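Local coordinates for uncharacterized esterase YxiM (PDB 2O14), which is an uncharacterised member of the GDSL family that probably acts as an esterase, with a galactose-binding-like domain preceding its hydrolase domain, at residues A[72-77]-A[107-112]; A[86-91]-A[124-129]; A[235-240]-A[276-281]; A[272-277]-A[308-313]. All coordinates share one frame; numbering follows the deposited sequence.

Interaction 1. Residues A[72-77]-A[107-112]; sequences YGTKSN and GVFQVI
The methyl CG2 of Thr74 sits almost exactly over the centre of the Phe109 ring. It lies 3.7 Å from the ring centroid and only 8° off the ring normal. This is a CH-pi contact onto one face. CG2 points there because it stands anti to the carbonyl carbon of Thr74, while OG1 takes the crowded position (chi1 66°). An alanine in place of Phe109 would probably leave the Thr74 methyl without its aromatic seat and open a gap beside it. The Lys75 chain bends once, at chi2 (54°), and runs on extended; its NZ bonds to Gly107 O at 2.6 Å. The same NZ makes a salt bridge to Glu222. Thr74 O accepts a CA-H...O contact from Gly107 CA at 3.2 Å. Thr74 and Lys75 are the inner residues of a type I turn from Gly73 to Ser76. The contact fastens a surface loop to a strand within the galactose-binding-like domain. The loop runs between strands 65-69 and 80-83. It lies beside the start of strand 108-115, an outermost strand of its antiparallel sheet, while Phe109 also touches Ser102 of strand 100-105 and Thr137 of strand 131-138.

Interaction 2. Residues A[86-91]-A[124-129]; sequences NGLYEV and QIPVTD
Tyr89 and Val127 form the tight side of this antiparallel strand pair. Val127 CG2 comes to 3.4 Å from Tyr89 CD1, approaching the ring obliquely. Ile125 O lies at the ring edge, near its plane. The phenol OH is hydrogen-bonded to Pro85 O. Further along the strands, Val91 CG2 packs on Ile125 CG2 at 4.0 Å. Two hydrogen-bonded pairs hold the backbones. Gly87 and Val127 exchange bonds, the shorter being Val127 N to Gly87 O at 2.7 Å and nearly straight. Tyr89 and Ile125 exchange two more, both 2.9 Å between N and O.

The other face carries Leu88, Glu90, Gln124 and Pro126, and is looser. Leu88 is buried, and its CD1 rests on the proline ring at Pro126 CD, 4.0 Å away. Glu90 and Gln124 are partly exposed, and they meet mainly through their backbones. At the strand ends, Thr128 and Asp129 are exposed. There the Asn86 amide lies beside the carbonyl oxygens of Val127 and Thr128. An alanine here would probably leave these two carbonyl oxygens without their amide neighbour.

Pro126 falls in a non-hydrogen-bonded pair, so its missing N-H costs no bond to 86-91. The chemistry thus implies a join held in register by main-chain bonds within the galactose-binding-like domain, with the closer apolar packing described here on the tyrosine face.

Interaction 3. Residues A[235-240]-A[276-281]; sequences MLQLGI and TPQGRA
Gln237 lies across Pro277, and its OE1 is gripped by two donors, the Ser275 hydroxyl and the Trp187 indole N-H. These bonds fix the rotation of the buried amide. The chain reaches out fully extended, with CG anti to the backbone N (chi1 178°) and CD anti as well (chi2 -179°). This carries Gln237 CD to 3.5 Å from Pro277 CA. NE2 of Gln237 sits 3.5 Å from Pro277 CB and near the Gln278 amide, whose plane is 40° from that of Gln237. Ile240 approaches the same proline ring, Ile240 CG1 to Pro277 CB at 3.7 Å, and the two side chains lie alongside each other, running opposite ways. Leu238 O lies beside the ring as well, 3.7 Å from Pro277 CD. The contact joins the end of strand 233-237 and its following turn to the loop that leaves the neighbouring parallel strand 271-275. The side chain of Ile240 is about 7 Å from those of Ser171 and His342, the probable nucleophile and histidine of the active site. The Gly-Ile-Asn-Asp run starting at Gly239 fits block III of SGNH hydrolases, whose asparagine contributes to the oxyanion hole in relatives.

Interaction 4. Residues A[272-277]-A[308-313]; sequences VILSTP and EKTYLI
In the beta-alpha-beta unit of strand 271-275, helix 298-307 and strand 311-313, Ile273, Leu274 and Ser275 pair in parallel with Tyr311, Leu312 and Ile313. Four backbone bonds join the strands. Val272 O takes Tyr311 N at 2.9 Å, and Leu274 O takes Ile313 N at the same length and nearly straight. Thr276 N extends the pairing to Ile313 O at 3.2 Å.

The remaining acceptor, Tyr311 O, has two donors. Leu274 N reaches it at 3.0 Å from above one face of the carbonyl plane, and Thr310 OG1 from the opposite face. With OG1 between the backbone N and carbonyl carbon (chi1 71°), the Thr310 hydroxyl lies where it can reach Tyr311 O. Leu274 CD1 packs against Thr310 OG1 at 3.5 Å, the two side chains crossing at about a right angle.

The pairing lies at one border of the five-stranded parallel sheet, with 311-313 an outermost strand. Helices flank both sides of the sheet, as in the three-layer alpha/beta/alpha fold of SGNH hydrolases. On the side of Leu274 and Leu312, Leu274 touches Ile262 of helix 251-266, and Leu312 touches Leu302 of helix 298-307. Across the strands here, Leu312 CD1 lies 3.5 Å from Leu274 O.

On the opposite side, Ile273 bridges two residues. Its CG1 meets Tyr311 CB at 3.8 Å, while its CG2 meets Ile313 CG1 at 3.7 Å. Helix 345-361 packs on this side, with Leu359 touching both isoleucines.

From the N terminus, the chain first passes 72-77 and then 86-91. Interaction 1 closes when 107-112 meets the first of these, and interaction 2 closes at 124-129. The two therefore cross. They also touch, Gln110 packing on Ile125, and together they tie strands and a loop of the galactose-binding-like domain. Interactions 3 and 4 come later, in the GDSL hydrolase domain, and overlap: interaction 4 begins on the stretch where interaction 3 ends. Interaction 3 opens at 235-240 and closes at 276-281. Interaction 4 begins at 272-277, sharing Thr276 and Pro277, and closes at 308-313. These two join three consecutive strands of one parallel sheet. Interactions 1 and 3 stay about 11 Å apart at their nearest atoms.

Interaction 1. Residues A[72-77]-A[107-112]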
loop_
_atom_site.group_PDB
_atom_site.type_symbol
_atom_site.label_atom_id
_atom_site.label_comp_id
_atom_site.label_asym_id
_atom_site.label_seq_id
_atom_site.Cartn_x
_atom_site.Cartn_y
_atom_site.Cartn_z
ATOM N N TYR A 72 -13.436 -10.711 10.298
ATOM C CA TYR A 72 -12.495 -10.257 9.283
ATOM C C TYR A 72 -11.198 -11.058 9.284
ATOM O O TYR A 72 -11.114 -12.112 9.909
ATOM C CB TYR A 72 -12.200 -8.763 9.468
ATOM C CG TYR A 72 -11.859 -8.400 10.888
ATOM C CD1 TYR A 72 -12.859 -8.122 11.814
ATOM C CD2 TYR A 72 -10.540 -8.402 11.321
ATOM C CE1 TYR A 72 -12.549 -7.859 13.143
ATOM C CE2 TYR A 72 -10.218 -8.144 12.641
ATOM C CZ TYR A 72 -11.225 -7.876 13.546
ATOM O OH TYR A 72 -10.897 -7.653 14.859
ATOM N N GLY A 73 -10.189 -10.537 8.588
ATOM C CA GLY A 73 -8.912 -11.223 8.464
ATOM C C GLY A 73 -8.809 -11.675 7.013
ATOM O O GLY A 73 -9.814 -12.077 6.424
ATOM N N THR A 74 -7.613 -11.624 6.433
ATOM C CA THR A 74 -7.430 -11.994 5.029
ATOM C C THR A 74 -7.928 -13.382 4.621
ATOM O O THR A 74 -8.228 -13.613 3.452
ATOM C CB THR A 74 -5.945 -11.856 4.603
ATOM O OG1 THR A 74 -5.142 -12.807 5.314
ATOM C CG2 THR A 74 -5.437 -10.440 4.900
ATOM N N LYS A 75 -8.018 -14.305 5.573
ATOM C CA LYS A 75 -8.484 -15.659 5.272
ATOM C C LYS A 75 -9.933 -15.880 5.690
ATOM O O LYS A 75 -10.470 -16.975 5.549
ATOM C CB LYS A 75 -7.594 -16.690 5.969
ATOM C CG LYS A 75 -6.493 -17.263 5.089
ATOM C CD LYS A 75 -5.638 -16.186 4.453
ATOM C CE LYS A 75 -4.557 -16.814 3.594
ATOM N NZ LYS A 75 -3.670 -15.811 2.981
ATOM N N SER A 76 -10.569 -14.838 6.202
ATOM C CA SER A 76 -11.954 -14.963 6.637
ATOM C C SER A 76 -12.885 -15.335 5.484
ATOM O O SER A 76 -12.669 -14.933 4.339
ATOM C CB SER A 76 -12.423 -13.654 7.268
ATOM O OG SER A 76 -13.764 -13.763 7.698
ATOM N N ASN A 77 -13.913 -16.113 5.795
ATOM C CA ASN A 77 -14.893 -16.521 4.800
ATOM C C ASN A 77 -16.002 -15.488 4.755
ATOM O O ASN A 77 -16.917 -15.590 3.937
ATOM C CB ASN A 77 -15.488 -17.888 5.154
ATOM C CG ASN A 77 -14.590 -19.033 4.740
ATOM O OD1 ASN A 77 -14.637 -20.116 5.322
ATOM N ND2 ASN A 77 -13.769 -18.801 3.717
ATOM N N GLY A 107 -7.905 -13.892 -0.534
ATOM C CA GLY A 107 -7.056 -14.325 0.565
ATOM C C GLY A 107 -5.854 -13.484 0.961
ATOM O O GLY A 107 -5.079 -13.903 1.828
ATOM N N VAL A 108 -5.685 -12.309 0.361
ATOM C CA VAL A 108 -4.544 -11.452 0.696
ATOM C C VAL A 108 -4.885 -9.965 0.679
ATOM O O VAL A 108 -5.905 -9.559 0.118
ATOM C CB VAL A 108 -3.361 -11.668 -0.281
ATOM C CG1 VAL A 108 -2.899 -13.116 -0.233
ATOM C CG2 VAL A 108 -3.772 -11.292 -1.696
ATOM N N PHE A 109 -4.030 -9.154 1.298
ATOM C CA PHE A 109 -4.244 -7.712 1.315
ATOM C C PHE A 109 -4.166 -7.153 -0.103
ATOM O O PHE A 109 -3.360 -7.619 -0.915
ATOM C CB PHE A 109 -3.178 -7.023 2.167
ATOM C CG PHE A 109 -3.394 -7.165 3.644
ATOM C CD1 PHE A 109 -4.574 -6.724 4.232
ATOM C CD2 PHE A 109 -2.397 -7.688 4.458
ATOM C CE1 PHE A 109 -4.762 -6.795 5.614
ATOM C CE2 PHE A 109 -2.572 -7.765 5.844
ATOM C CZ PHE A 109 -3.758 -7.315 6.423
ATOM N N GLN A 110 -5.000 -6.159 -0.398
ATOM C CA GLN A 110 -4.999 -5.512 -1.708
ATOM C C GLN A 110 -4.719 -4.014 -1.525
ATOM O O GLN A 110 -3.982 -3.414 -2.310
ATOM C CB GLN A 110 -6.344 -5.699 -2.408
ATOM C CG GLN A 110 -6.750 -7.148 -2.691
ATOM C CD GLN A 110 -5.905 -7.812 -3.763
ATOM O OE1 GLN A 110 -5.414 -7.155 -4.678
ATOM N NE2 GLN A 110 -5.758 -9.128 -3.671
ATOM N N VAL A 111 -5.318 -3.410 -0.499
ATOM C CA VAL A 111 -5.106 -1.988 -0.210
ATOM C C VAL A 111 -4.771 -1.863 1.276
ATOM O O VAL A 111 -5.465 -2.433 2.118
ATOM C CB VAL A 111 -6.367 -1.126 -0.513
ATOM C CG1 VAL A 111 -6.028 0.355 -0.360
ATOM C CG2 VAL A 111 -6.874 -1.400 -1.927
ATOM N N ILE A 112 -3.722 -1.113 1.601
ATOM C CA ILE A 112 -3.310 -0.982 2.993
ATOM C C ILE A 112 -3.661 0.322 3.704
ATOM O O ILE A 112 -3.356 1.415 3.226
ATOM C CB ILE A 112 -1.774 -1.195 3.146
ATOM C CG1 ILE A 112 -1.370 -2.585 2.639
ATOM C CG2 ILE A 112 -1.372 -1.022 4.606
ATOM C CD1 ILE A 112 -2.014 -3.749 3.399
#

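Interaction 2. Residues A[86-91]-A[124-129]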
loop_
_atom_site.group_PDB
_atom_site.type_symbol
_atom_site.label_atom_id
_atom_site.label_comp_id
_atom_site.label_asym_id
_atom_site.label_seq_id
_atom_site.Cartn_x
_atom_site.Cartn_y
_atom_site.Cartn_z
ATOM N N ASN A 86 -13.519 -14.810 -16.127
ATOM C CA ASN A 86 -12.098 -14.652 -15.838
ATOM C C ASN A 86 -11.481 -13.497 -16.629
ATOM O O ASN A 86 -11.933 -13.167 -17.725
ATOM C CB ASN A 86 -11.355 -15.956 -16.139
ATOM C CG ASN A 86 -11.618 -17.027 -15.097
ATOM O OD1 ASN A 86 -11.443 -18.219 -15.357
ATOM N ND2 ASN A 86 -12.028 -16.607 -13.904
ATOM N N GLY A 87 -10.446 -12.891 -16.054
ATOM C CA GLY A 87 -9.765 -11.777 -16.695
ATOM C C GLY A 87 -9.158 -10.856 -15.651
ATOM O O GLY A 87 -9.114 -11.204 -14.472
ATOM N N LEU A 88 -8.680 -9.690 -16.078
ATOM C CA LEU A 88 -8.102 -8.718 -15.155
ATOM C C LEU A 88 -9.165 -7.658 -14.886
ATOM O O LEU A 88 -9.775 -7.134 -15.822
ATOM C CB LEU A 88 -6.867 -8.059 -15.770
ATOM C CG LEU A 88 -6.142 -7.086 -14.832
ATOM C CD1 LEU A 88 -5.426 -7.883 -13.743
ATOM C CD2 LEU A 88 -5.143 -6.243 -15.619
ATOM N N TYR A 89 -9.390 -7.341 -13.616
ATOM C CA TYR A 89 -10.404 -6.356 -13.256
ATOM C C TYR A 89 -9.882 -5.159 -12.473
ATOM O O TYR A 89 -8.865 -5.238 -11.785
ATOM C CB TYR A 89 -11.521 -7.008 -12.431
ATOM C CG TYR A 89 -12.442 -7.902 -13.221
ATOM C CD1 TYR A 89 -12.073 -9.201 -13.555
ATOM C CD2 TYR A 89 -13.679 -7.436 -13.660
ATOM C CE1 TYR A 89 -12.919 -10.017 -14.306
ATOM C CE2 TYR A 89 -14.530 -8.241 -14.412
ATOM C CZ TYR A 89 -14.145 -9.530 -14.731
ATOM O OH TYR A 89 -14.984 -10.334 -15.470
ATOM N N GLU A 90 -10.593 -4.046 -12.598
ATOM C CA GLU A 90 -10.253 -2.840 -11.871
ATOM C C GLU A 90 -11.317 -2.751 -10.795
ATOM O O GLU A 90 -12.507 -2.828 -11.094
ATOM C CB GLU A 90 -10.341 -1.606 -12.768
ATOM C CG GLU A 90 -10.093 -0.298 -12.015
ATOM C CD GLU A 90 -10.301 0.934 -12.881
ATOM O OE1 GLU A 90 -11.471 1.313 -13.126
ATOM O OE2 GLU A 90 -9.288 1.519 -13.320
ATOM N N VAL A 91 -10.893 -2.604 -9.546
ATOM C CA VAL A 91 -11.835 -2.506 -8.447
ATOM C C VAL A 91 -11.700 -1.177 -7.712
ATOM O O VAL A 91 -10.650 -0.870 -7.144
ATOM C CB VAL A 91 -11.633 -3.648 -7.432
ATOM C CG1 VAL A 91 -12.657 -3.529 -6.305
ATOM C CG2 VAL A 91 -11.765 -4.985 -8.123
ATOM N N GLN A 124 -6.066 -3.186 -9.216
ATOM C CA GLN A 124 -6.352 -4.163 -10.254
ATOM C C GLN A 124 -6.129 -5.551 -9.686
ATOM O O GLN A 124 -5.274 -5.743 -8.823
ATOM C CB GLN A 124 -5.445 -3.918 -11.451
ATOM C CG GLN A 124 -5.652 -2.554 -12.059
ATOM C CD GLN A 124 -4.745 -2.292 -13.241
ATOM O OE1 GLN A 124 -4.859 -1.257 -13.900
ATOM N NE2 GLN A 124 -3.835 -3.222 -13.515
ATOM N N ILE A 125 -6.896 -6.522 -10.166
ATOM C CA ILE A 125 -6.770 -7.879 -9.659
ATOM C C ILE A 125 -7.211 -8.911 -10.688
ATOM O O ILE A 125 -8.235 -8.745 -11.353
ATOM C CB ILE A 125 -7.637 -8.055 -8.384
ATOM C CG1 ILE A 125 -7.429 -9.443 -7.775
ATOM C CG2 ILE A 125 -9.110 -7.873 -8.733
ATOM C CD1 ILE A 125 -8.197 -9.645 -6.487
ATOM N N PRO A 126 -6.423 -9.982 -10.856
ATOM C CA PRO A 126 -6.846 -10.986 -11.833
ATOM C C PRO A 126 -7.856 -11.945 -11.208
ATOM O O PRO A 126 -7.729 -12.321 -10.040
ATOM C CB PRO A 126 -5.536 -11.679 -12.209
ATOM C CG PRO A 126 -4.728 -11.586 -10.943
ATOM C CD PRO A 126 -5.009 -10.174 -10.475
ATOM N N VAL A 127 -8.874 -12.313 -11.977
ATOM C CA VAL A 127 -9.887 -13.253 -11.518
ATOM C C VAL A 127 -9.642 -14.518 -12.340
ATOM O O VAL A 127 -9.744 -14.496 -13.569
ATOM C CB VAL A 127 -11.302 -12.715 -11.774
ATOM C CG1 VAL A 127 -12.335 -13.749 -11.357
ATOM C CG2 VAL A 127 -11.506 -11.419 -10.998
ATOM N N THR A 128 -9.311 -15.613 -11.663
ATOM C CA THR A 128 -9.004 -16.862 -12.344
ATOM C C THR A 128 -9.927 -18.034 -12.030
ATOM O O THR A 128 -9.973 -18.998 -12.791
ATOM C CB THR A 128 -7.562 -17.293 -12.034
ATOM O OG1 THR A 128 -7.375 -17.328 -10.613
ATOM C CG2 THR A 128 -6.569 -16.315 -12.645
ATOM N N ASP A 129 -10.642 -17.975 -10.911
ATOM C CA ASP A 129 -11.552 -19.063 -10.558
ATOM C C ASP A 129 -13.008 -18.668 -10.814
ATOM O O ASP A 129 -13.935 -19.327 -10.341
ATOM C CB ASP A 129 -11.363 -19.493 -9.093
ATOM C CG ASP A 129 -11.577 -18.357 -8.112
ATOM O OD1 ASP A 129 -12.400 -17.465 -8.403
ATOM O OD2 ASP A 129 -10.933 -18.364 -7.038
#

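Interaction 3. Residues A[235-240]-A[276-281]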
loop_
_atom_site.group_PDB
_atom_site.type_symbol
_atom_site.label_atom_id
_atom_site.label_comp_id
_atom_site.label_asym_id
_atom_site.label_seq_id
_atom_site.Cartn_x
_atom_site.Cartn_y
_atom_site.Cartn_z
HETATM N N MSE A 235 9.973 -2.506 -4.652
HETATM C CA MSE A 235 10.696 -1.367 -4.101
HETATM C C MSE A 235 10.503 -1.394 -2.598
HETATM O O MSE A 235 9.407 -1.133 -2.095
HETATM C CB MSE A 235 10.151 -0.079 -4.699
HETATM C CG MSE A 235 11.004 1.133 -4.429
HETATM SE SE MSE A 235 10.791 2.412 -5.850
HETATM C CE MSE A 235 12.413 2.028 -6.828
ATOM N N LEU A 236 11.580 -1.714 -1.886
ATOM C CA LEU A 236 11.537 -1.856 -0.436
ATOM C C LEU A 236 12.429 -0.882 0.347
ATOM O O LEU A 236 13.619 -0.736 0.058
ATOM C CB LEU A 236 11.900 -3.315 -0.100
ATOM C CG LEU A 236 11.789 -3.957 1.291
ATOM C CD1 LEU A 236 12.955 -3.533 2.138
ATOM C CD2 LEU A 236 10.474 -3.585 1.945
ATOM N N GLN A 237 11.837 -0.204 1.327
ATOM C CA GLN A 237 12.581 0.720 2.180
ATOM C C GLN A 237 12.122 0.590 3.628
ATOM O O GLN A 237 11.057 1.091 4.005
ATOM C CB GLN A 237 12.413 2.178 1.743
ATOM C CG GLN A 237 13.159 3.148 2.677
ATOM C CD GLN A 237 12.998 4.609 2.304
ATOM O OE1 GLN A 237 13.414 5.034 1.227
ATOM N NE2 GLN A 237 12.394 5.388 3.200
ATOM N N LEU A 238 12.931 -0.095 4.427
ATOM C CA LEU A 238 12.646 -0.291 5.842
ATOM C C LEU A 238 13.949 -0.070 6.596
ATOM O O LEU A 238 15.014 0.034 5.985
ATOM C CB LEU A 238 12.119 -1.711 6.095
ATOM C CG LEU A 238 10.720 -2.034 5.558
ATOM C CD1 LEU A 238 10.469 -3.532 5.633
ATOM C CD2 LEU A 238 9.669 -1.276 6.361
ATOM N N GLY A 239 13.867 0.010 7.918
ATOM C CA GLY A 239 15.063 0.222 8.712
ATOM C C GLY A 239 14.864 1.274 9.788
ATOM O O GLY A 239 15.564 1.274 10.806
ATOM N N ILE A 240 13.904 2.168 9.575
ATOM C CA ILE A 240 13.640 3.224 10.538
ATOM C C ILE A 240 13.121 2.663 11.860
ATOM O O ILE A 240 13.768 2.803 12.902
ATOM C CB ILE A 240 12.626 4.247 9.970
ATOM C CG1 ILE A 240 13.214 4.919 8.727
ATOM C CG2 ILE A 240 12.291 5.301 11.022
ATOM C CD1 ILE A 240 12.275 5.918 8.070
ATOM N N THR A 276 17.796 3.073 0.991
ATOM C CA THR A 276 18.253 3.442 2.324
ATOM C C THR A 276 17.339 4.582 2.758
ATOM O O THR A 276 17.254 5.609 2.087
ATOM C CB THR A 276 19.723 3.923 2.308
ATOM O OG1 THR A 276 19.869 4.992 1.364
ATOM C CG2 THR A 276 20.652 2.771 1.920
ATOM N N PRO A 277 16.615 4.407 3.874
ATOM C CA PRO A 277 15.721 5.484 4.308
ATOM C C PRO A 277 16.418 6.797 4.661
ATOM O O PRO A 277 17.490 6.803 5.274
ATOM C CB PRO A 277 14.969 4.864 5.491
ATOM C CG PRO A 277 15.910 3.819 6.006
ATOM C CD PRO A 277 16.503 3.228 4.752
ATOM N N GLN A 278 15.815 7.908 4.250
ATOM C CA GLN A 278 16.380 9.219 4.546
ATOM C C GLN A 278 16.383 9.439 6.053
ATOM O O GLN A 278 15.701 8.720 6.791
ATOM C CB GLN A 278 15.585 10.320 3.851
ATOM C CG GLN A 278 14.228 9.903 3.335
ATOM C CD GLN A 278 13.281 9.496 4.432
ATOM O OE1 GLN A 278 13.109 10.219 5.412
ATOM N NE2 GLN A 278 12.651 8.342 4.274
ATOM N N GLY A 279 17.154 10.425 6.506
ATOM C CA GLY A 279 17.244 10.702 7.930
ATOM C C GLY A 279 16.233 11.702 8.454
ATOM O O GLY A 279 15.171 11.904 7.859
ATOM N N ARG A 280 16.560 12.324 9.582
ATOM C CA ARG A 280 15.681 13.315 10.192
ATOM C C ARG A 280 15.938 14.704 9.611
ATOM O O ARG A 280 17.041 15.000 9.143
ATOM C CB ARG A 280 15.886 13.342 11.709
ATOM C CG ARG A 280 15.381 12.100 12.437
ATOM C CD ARG A 280 15.721 12.169 13.921
ATOM N NE ARG A 280 15.242 11.006 14.667
ATOM C CZ ARG A 280 13.962 10.754 14.927
ATOM N NH1 ARG A 280 13.018 11.584 14.502
ATOM N NH2 ARG A 280 13.626 9.673 15.621
ATOM N N ALA A 281 14.914 15.553 9.649
ATOM C CA ALA A 281 15.011 16.909 9.120
ATOM C C ALA A 281 16.081 17.756 9.809
ATOM O O ALA A 281 16.537 18.754 9.258
ATOM C CB ALA A 281 13.658 17.603 9.237
#

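Interaction 4. Residues A[272-277]-A[308-313]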
loop_
_atom_site.group_PDB
_atom_site.type_symbol
_atom_site.label_atom_id
_atom_site.label_comp_id
_atom_site.label_asym_id
_atom_site.label_seq_id
_atom_site.Cartn_x
_atom_site.Cartn_y
_atom_site.Cartn_z
ATOM N N VAL A 272 14.362 -6.645 -7.412
ATOM C CA VAL A 272 14.287 -5.926 -6.151
ATOM C C VAL A 272 15.118 -4.652 -6.141
ATOM O O VAL A 272 16.278 -4.652 -6.564
ATOM C CB VAL A 272 14.778 -6.795 -4.982
ATOM C CG1 VAL A 272 14.659 -6.018 -3.683
ATOM C CG2 VAL A 272 13.982 -8.080 -4.913
ATOM N N ILE A 273 14.514 -3.572 -5.656
ATOM C CA ILE A 273 15.196 -2.289 -5.540
ATOM C C ILE A 273 15.159 -1.887 -4.068
ATOM O O ILE A 273 14.097 -1.535 -3.546
ATOM C CB ILE A 273 14.490 -1.176 -6.350
ATOM C CG1 ILE A 273 14.446 -1.543 -7.836
ATOM C CG2 ILE A 273 15.225 0.149 -6.151
ATOM C CD1 ILE A 273 13.556 -0.638 -8.649
ATOM N N LEU A 274 16.308 -1.952 -3.401
ATOM C CA LEU A 274 16.385 -1.579 -1.991
ATOM C C LEU A 274 16.688 -0.091 -1.863
ATOM O O LEU A 274 17.419 0.472 -2.677
ATOM C CB LEU A 274 17.481 -2.374 -1.281
ATOM C CG LEU A 274 17.342 -3.897 -1.223
ATOM C CD1 LEU A 274 18.560 -4.470 -0.528
ATOM C CD2 LEU A 274 16.064 -4.290 -0.482
ATOM N N SER A 275 16.124 0.542 -0.838
ATOM C CA SER A 275 16.348 1.963 -0.609
ATOM C C SER A 275 16.771 2.245 0.825
ATOM O O SER A 275 16.188 1.713 1.768
ATOM C CB SER A 275 15.074 2.751 -0.922
ATOM O OG SER A 275 15.229 4.127 -0.605
ATOM N N THR A 276 17.796 3.073 0.991
ATOM C CA THR A 276 18.253 3.442 2.324
ATOM C C THR A 276 17.339 4.582 2.758
ATOM O O THR A 276 17.254 5.609 2.087
ATOM C CB THR A 276 19.723 3.923 2.308
ATOM O OG1 THR A 276 19.869 4.992 1.364
ATOM C CG2 THR A 276 20.652 2.771 1.920
ATOM N N PRO A 277 16.615 4.407 3.874
ATOM C CA PRO A 277 15.721 5.484 4.308
ATOM C C PRO A 277 16.418 6.797 4.661
ATOM O O PRO A 277 17.490 6.803 5.274
ATOM C CB PRO A 277 14.969 4.864 5.491
ATOM C CG PRO A 277 15.910 3.819 6.006
ATOM C CD PRO A 277 16.503 3.228 4.752
ATOM N N GLU A 308 23.101 -9.882 -2.306
ATOM C CA GLU A 308 21.962 -10.483 -3.001
ATOM C C GLU A 308 21.787 -9.945 -4.416
ATOM O O GLU A 308 20.841 -10.304 -5.113
ATOM C CB GLU A 308 20.677 -10.259 -2.200
ATOM C CG GLU A 308 20.700 -10.876 -0.809
ATOM C CD GLU A 308 21.049 -12.358 -0.832
ATOM O OE1 GLU A 308 20.446 -13.099 -1.639
ATOM O OE2 GLU A 308 21.919 -12.783 -0.039
ATOM N N LYS A 309 22.700 -9.075 -4.830
ATOM C CA LYS A 309 22.663 -8.496 -6.166
ATOM C C LYS A 309 21.322 -7.851 -6.518
ATOM O O LYS A 309 20.650 -8.255 -7.467
ATOM C CB LYS A 309 23.007 -9.574 -7.197
ATOM C CG LYS A 309 24.349 -10.239 -6.952
ATOM C CD LYS A 309 24.624 -11.337 -7.965
ATOM C CE LYS A 309 25.942 -12.034 -7.663
ATOM N NZ LYS A 309 27.086 -11.078 -7.674
ATOM N N THR A 310 20.937 -6.840 -5.749
ATOM C CA THR A 310 19.689 -6.135 -6.003
ATOM C C THR A 310 20.045 -4.726 -6.464
ATOM O O THR A 310 21.203 -4.320 -6.376
ATOM C CB THR A 310 18.838 -6.014 -4.728
ATOM O OG1 THR A 310 19.450 -5.076 -3.831
ATOM C CG2 THR A 310 18.722 -7.365 -4.034
ATOM N N TYR A 311 19.062 -3.990 -6.974
ATOM C CA TYR A 311 19.297 -2.614 -7.387
ATOM C C TYR A 311 19.301 -1.823 -6.083
ATOM O O TYR A 311 18.731 -2.271 -5.083
ATOM C CB TYR A 311 18.180 -2.125 -8.308
ATOM C CG TYR A 311 18.231 -2.730 -9.692
ATOM C CD1 TYR A 311 19.267 -2.420 -10.572
ATOM C CD2 TYR A 311 17.254 -3.623 -10.118
ATOM C CE1 TYR A 311 19.328 -2.988 -11.845
ATOM C CE2 TYR A 311 17.303 -4.199 -11.388
ATOM C CZ TYR A 311 18.340 -3.879 -12.245
ATOM O OH TYR A 311 18.391 -4.448 -13.498
ATOM N N LEU A 312 19.938 -0.660 -6.082
ATOM C CA LEU A 312 20.020 0.142 -4.866
ATOM C C LEU A 312 19.914 1.642 -5.089
ATOM O O LEU A 312 20.628 2.213 -5.924
ATOM C CB LEU A 312 21.339 -0.150 -4.136
ATOM C CG LEU A 312 21.639 0.697 -2.895
ATOM C CD1 LEU A 312 20.747 0.254 -1.745
ATOM C CD2 LEU A 312 23.109 0.549 -2.510
ATOM N N ILE A 313 19.016 2.268 -4.334
ATOM C CA ILE A 313 18.819 3.710 -4.380
ATOM C C ILE A 313 19.269 4.169 -3.004
ATOM O O ILE A 313 18.623 3.850 -2.004
ATOM C CB ILE A 313 17.334 4.099 -4.545
ATOM C CG1 ILE A 313 16.757 3.488 -5.822
ATOM C CG2 ILE A 313 17.201 5.616 -4.589
ATOM C CD1 ILE A 313 17.401 3.992 -7.087
#